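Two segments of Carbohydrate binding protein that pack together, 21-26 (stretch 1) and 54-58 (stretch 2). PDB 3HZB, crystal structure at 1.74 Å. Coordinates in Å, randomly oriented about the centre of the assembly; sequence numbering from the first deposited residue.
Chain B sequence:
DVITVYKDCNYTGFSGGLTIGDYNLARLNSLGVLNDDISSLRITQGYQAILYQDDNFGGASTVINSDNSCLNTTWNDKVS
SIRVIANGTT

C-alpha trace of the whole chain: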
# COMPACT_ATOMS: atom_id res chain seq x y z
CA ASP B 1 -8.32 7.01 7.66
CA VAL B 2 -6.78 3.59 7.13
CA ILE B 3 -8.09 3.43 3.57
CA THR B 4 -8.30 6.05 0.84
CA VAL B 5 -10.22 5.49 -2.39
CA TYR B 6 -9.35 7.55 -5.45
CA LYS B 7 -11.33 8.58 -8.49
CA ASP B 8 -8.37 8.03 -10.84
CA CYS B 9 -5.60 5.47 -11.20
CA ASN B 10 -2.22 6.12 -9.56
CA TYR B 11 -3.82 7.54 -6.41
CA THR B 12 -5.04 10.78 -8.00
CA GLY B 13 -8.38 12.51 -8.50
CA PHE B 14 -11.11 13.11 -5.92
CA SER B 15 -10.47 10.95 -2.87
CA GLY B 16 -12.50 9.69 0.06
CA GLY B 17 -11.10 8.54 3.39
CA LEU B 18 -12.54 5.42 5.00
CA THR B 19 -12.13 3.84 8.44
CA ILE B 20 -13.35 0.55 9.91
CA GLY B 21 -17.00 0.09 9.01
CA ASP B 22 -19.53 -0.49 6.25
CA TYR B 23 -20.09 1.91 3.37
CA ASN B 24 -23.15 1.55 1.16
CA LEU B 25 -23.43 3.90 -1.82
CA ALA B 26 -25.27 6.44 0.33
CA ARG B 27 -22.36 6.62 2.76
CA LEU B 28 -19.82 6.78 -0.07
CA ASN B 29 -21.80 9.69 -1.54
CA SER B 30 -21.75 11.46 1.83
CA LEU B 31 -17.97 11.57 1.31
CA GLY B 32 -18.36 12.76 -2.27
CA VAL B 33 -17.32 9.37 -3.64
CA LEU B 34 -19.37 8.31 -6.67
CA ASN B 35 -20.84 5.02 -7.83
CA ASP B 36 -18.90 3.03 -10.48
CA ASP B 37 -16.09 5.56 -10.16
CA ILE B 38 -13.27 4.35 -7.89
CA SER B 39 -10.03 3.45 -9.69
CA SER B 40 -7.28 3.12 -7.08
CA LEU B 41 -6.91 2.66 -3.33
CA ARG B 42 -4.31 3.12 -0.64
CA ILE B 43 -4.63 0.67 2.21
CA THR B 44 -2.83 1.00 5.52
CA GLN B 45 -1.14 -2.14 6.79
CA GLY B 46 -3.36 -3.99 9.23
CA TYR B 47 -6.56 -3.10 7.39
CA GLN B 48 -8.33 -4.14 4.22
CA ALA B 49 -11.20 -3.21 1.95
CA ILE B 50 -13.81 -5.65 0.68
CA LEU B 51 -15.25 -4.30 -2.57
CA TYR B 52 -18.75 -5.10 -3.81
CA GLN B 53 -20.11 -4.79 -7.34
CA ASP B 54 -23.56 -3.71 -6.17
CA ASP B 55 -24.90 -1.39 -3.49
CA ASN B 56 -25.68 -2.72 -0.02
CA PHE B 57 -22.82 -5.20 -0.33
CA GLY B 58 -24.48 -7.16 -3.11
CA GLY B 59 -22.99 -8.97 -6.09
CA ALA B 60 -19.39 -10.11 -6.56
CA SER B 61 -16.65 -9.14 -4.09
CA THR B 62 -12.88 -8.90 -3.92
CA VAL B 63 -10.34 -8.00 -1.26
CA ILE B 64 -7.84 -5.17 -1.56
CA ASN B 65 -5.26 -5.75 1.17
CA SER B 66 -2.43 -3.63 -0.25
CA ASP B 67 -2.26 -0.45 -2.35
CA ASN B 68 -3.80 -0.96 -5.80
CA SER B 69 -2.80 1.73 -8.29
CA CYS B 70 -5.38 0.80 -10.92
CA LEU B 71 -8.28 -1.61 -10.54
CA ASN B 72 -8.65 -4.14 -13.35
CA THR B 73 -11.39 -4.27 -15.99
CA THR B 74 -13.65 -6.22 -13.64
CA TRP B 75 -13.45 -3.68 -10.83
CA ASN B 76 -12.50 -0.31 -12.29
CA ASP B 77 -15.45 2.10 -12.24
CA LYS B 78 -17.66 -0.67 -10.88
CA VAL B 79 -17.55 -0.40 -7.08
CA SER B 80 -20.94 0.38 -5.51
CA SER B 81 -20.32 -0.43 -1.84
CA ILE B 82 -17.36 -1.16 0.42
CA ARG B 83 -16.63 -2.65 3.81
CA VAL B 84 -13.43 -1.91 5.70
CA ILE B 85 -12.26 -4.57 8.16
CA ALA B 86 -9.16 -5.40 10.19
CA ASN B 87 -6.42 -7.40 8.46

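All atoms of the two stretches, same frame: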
# COMPACT_ATOMS: atom_id res chain seq x y z
N GLY B 21 -15.56 -0.08 9.12
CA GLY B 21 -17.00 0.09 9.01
C GLY B 21 -17.56 -0.29 7.65
O GLY B 21 -16.81 -0.69 6.75
N ASP B 22 -18.87 -0.14 7.50
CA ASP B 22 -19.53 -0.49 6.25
C ASP B 22 -20.01 0.74 5.50
O ASP B 22 -20.64 1.63 6.08
CB ASP B 22 -20.71 -1.43 6.54
CG ASP B 22 -20.29 -2.67 7.31
OD1 ASP B 22 -19.22 -3.23 6.99
OD2 ASP B 22 -21.03 -3.07 8.24
N TYR B 23 -19.72 0.78 4.21
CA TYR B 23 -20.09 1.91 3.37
C TYR B 23 -20.98 1.54 2.19
O TYR B 23 -20.49 1.00 1.19
CB TYR B 23 -18.84 2.61 2.83
CG TYR B 23 -17.95 3.23 3.88
CD1 TYR B 23 -17.11 2.43 4.66
CD2 TYR B 23 -17.94 4.60 4.09
CE1 TYR B 23 -16.29 2.99 5.63
CE2 TYR B 23 -17.12 5.18 5.06
CZ TYR B 23 -16.30 4.36 5.82
OH TYR B 23 -15.49 4.92 6.78
N ASN B 24 -22.28 1.80 2.30
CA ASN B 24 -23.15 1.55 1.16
C ASN B 24 -22.96 2.76 0.26
O ASN B 24 -22.22 3.68 0.60
CB ASN B 24 -24.62 1.36 1.59
CG ASN B 24 -25.17 2.52 2.42
OD1 ASN B 24 -26.27 2.40 2.98
ND2 ASN B 24 -24.45 3.62 2.49
N LEU B 25 -23.60 2.77 -0.91
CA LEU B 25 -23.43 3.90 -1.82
C LEU B 25 -23.81 5.23 -1.17
O LEU B 25 -23.17 6.25 -1.41
CB LEU B 25 -24.24 3.68 -3.10
CG LEU B 25 -24.05 4.72 -4.21
CD1 LEU B 25 -22.57 4.87 -4.56
CD2 LEU B 25 -24.84 4.28 -5.43
N ALA B 26 -24.85 5.22 -0.35
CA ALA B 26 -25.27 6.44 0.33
C ALA B 26 -24.12 7.01 1.15
O ALA B 26 -23.82 8.20 1.07
CB ALA B 26 -26.48 6.16 1.22
N ASP B 54 -22.30 -4.43 -6.33
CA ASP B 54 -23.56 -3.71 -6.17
C ASP B 54 -23.67 -2.99 -4.84
O ASP B 54 -22.85 -3.19 -3.94
CB ASP B 54 -24.73 -4.69 -6.34
CG ASP B 54 -24.70 -5.42 -7.67
OD1 ASP B 54 -24.23 -4.83 -8.66
OD2 ASP B 54 -25.14 -6.59 -7.72
N ASP B 55 -24.68 -2.13 -4.72
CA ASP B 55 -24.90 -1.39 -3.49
C ASP B 55 -25.35 -2.35 -2.40
O ASP B 55 -25.76 -3.48 -2.68
CB ASP B 55 -25.96 -0.30 -3.71
CG ASP B 55 -26.05 0.69 -2.56
OD1 ASP B 55 -25.16 0.69 -1.69
OD2 ASP B 55 -27.02 1.48 -2.53
N ASN B 56 -25.26 -1.91 -1.15
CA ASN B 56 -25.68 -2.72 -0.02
C ASN B 56 -24.95 -4.05 0.04
O ASN B 56 -25.53 -5.07 0.46
CB ASN B 56 -27.19 -2.91 -0.07
CG ASN B 56 -27.93 -1.59 -0.08
OD1 ASN B 56 -27.67 -0.72 0.76
ND2 ASN B 56 -28.85 -1.42 -1.02
N PHE B 57 -23.69 -4.04 -0.38
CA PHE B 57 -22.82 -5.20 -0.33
C PHE B 57 -23.33 -6.40 -1.13
O PHE B 57 -23.15 -7.56 -0.73
CB PHE B 57 -22.59 -5.55 1.14
CG PHE B 57 -22.48 -4.33 2.02
CD1 PHE B 57 -23.40 -4.10 3.03
CD2 PHE B 57 -21.51 -3.36 1.76
CE1 PHE B 57 -23.37 -2.92 3.78
CE2 PHE B 57 -21.47 -2.18 2.50
CZ PHE B 57 -22.40 -1.96 3.51
N GLY B 58 -23.96 -6.11 -2.27
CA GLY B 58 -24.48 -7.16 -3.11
C GLY B 58 -23.56 -7.47 -4.28
O GLY B 58 -22.63 -6.71 -4.56
O HOH W 1 -27.03 3.16 -0.47

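Stretch 1 leaves a strand (21-23), turns at Asn-24 and enters a helix at Leu-25; stretch 2, a compact turn closed by the backbone bonds Asp-54 N to Gly-58 O (2.9 Å) and Gly-58 N to Asp-55 O (3.2 Å), packs against this corner, with the CA atoms of Asn-24 and Asn-56 5.1 Å apart. Asp-55 makes the one direct hydrogen bond across the contact. The CA-to-CB bond of Asp-55 points sideways, but its t rotamer (chi1 -169°) brings the carboxylate to the start of the helix, where Asp-55 OD1 accepts from Leu-25 N at 2.7 Å and a nearly straight 175°. Asp-55 OD1 also accepts from Asn-56 N (2.7 Å, 136°), so one oxygen ties the turn to the helix. Asp-55 OD2 accepts a hydrogen bond from water 1 (2.7 Å), which in turn accepts one from Ala-26 N (3.0 Å); direct and bridged, the carboxylate thus serves two successive amides of the first helical turn. Phe-57, with phi/psi 60/36 and chi1 -37°, swings its ring end over the strand's exit: Phe-57 CZ lies 3.5 Å from Asp-22 CB and Phe-57 CE2 3.6 Å from Tyr-23 O, an oblique van der Waals approach. Asn-24, at the N-cap position, directs CB toward stretch 2, 3.4 Å from Asp-55 OD1 and 3.8 Å from Asn-56 OD1. The CA-to-CB bond of Tyr-23 points away from stretch 2, so its contact with Phe-57 is made through the backbone O.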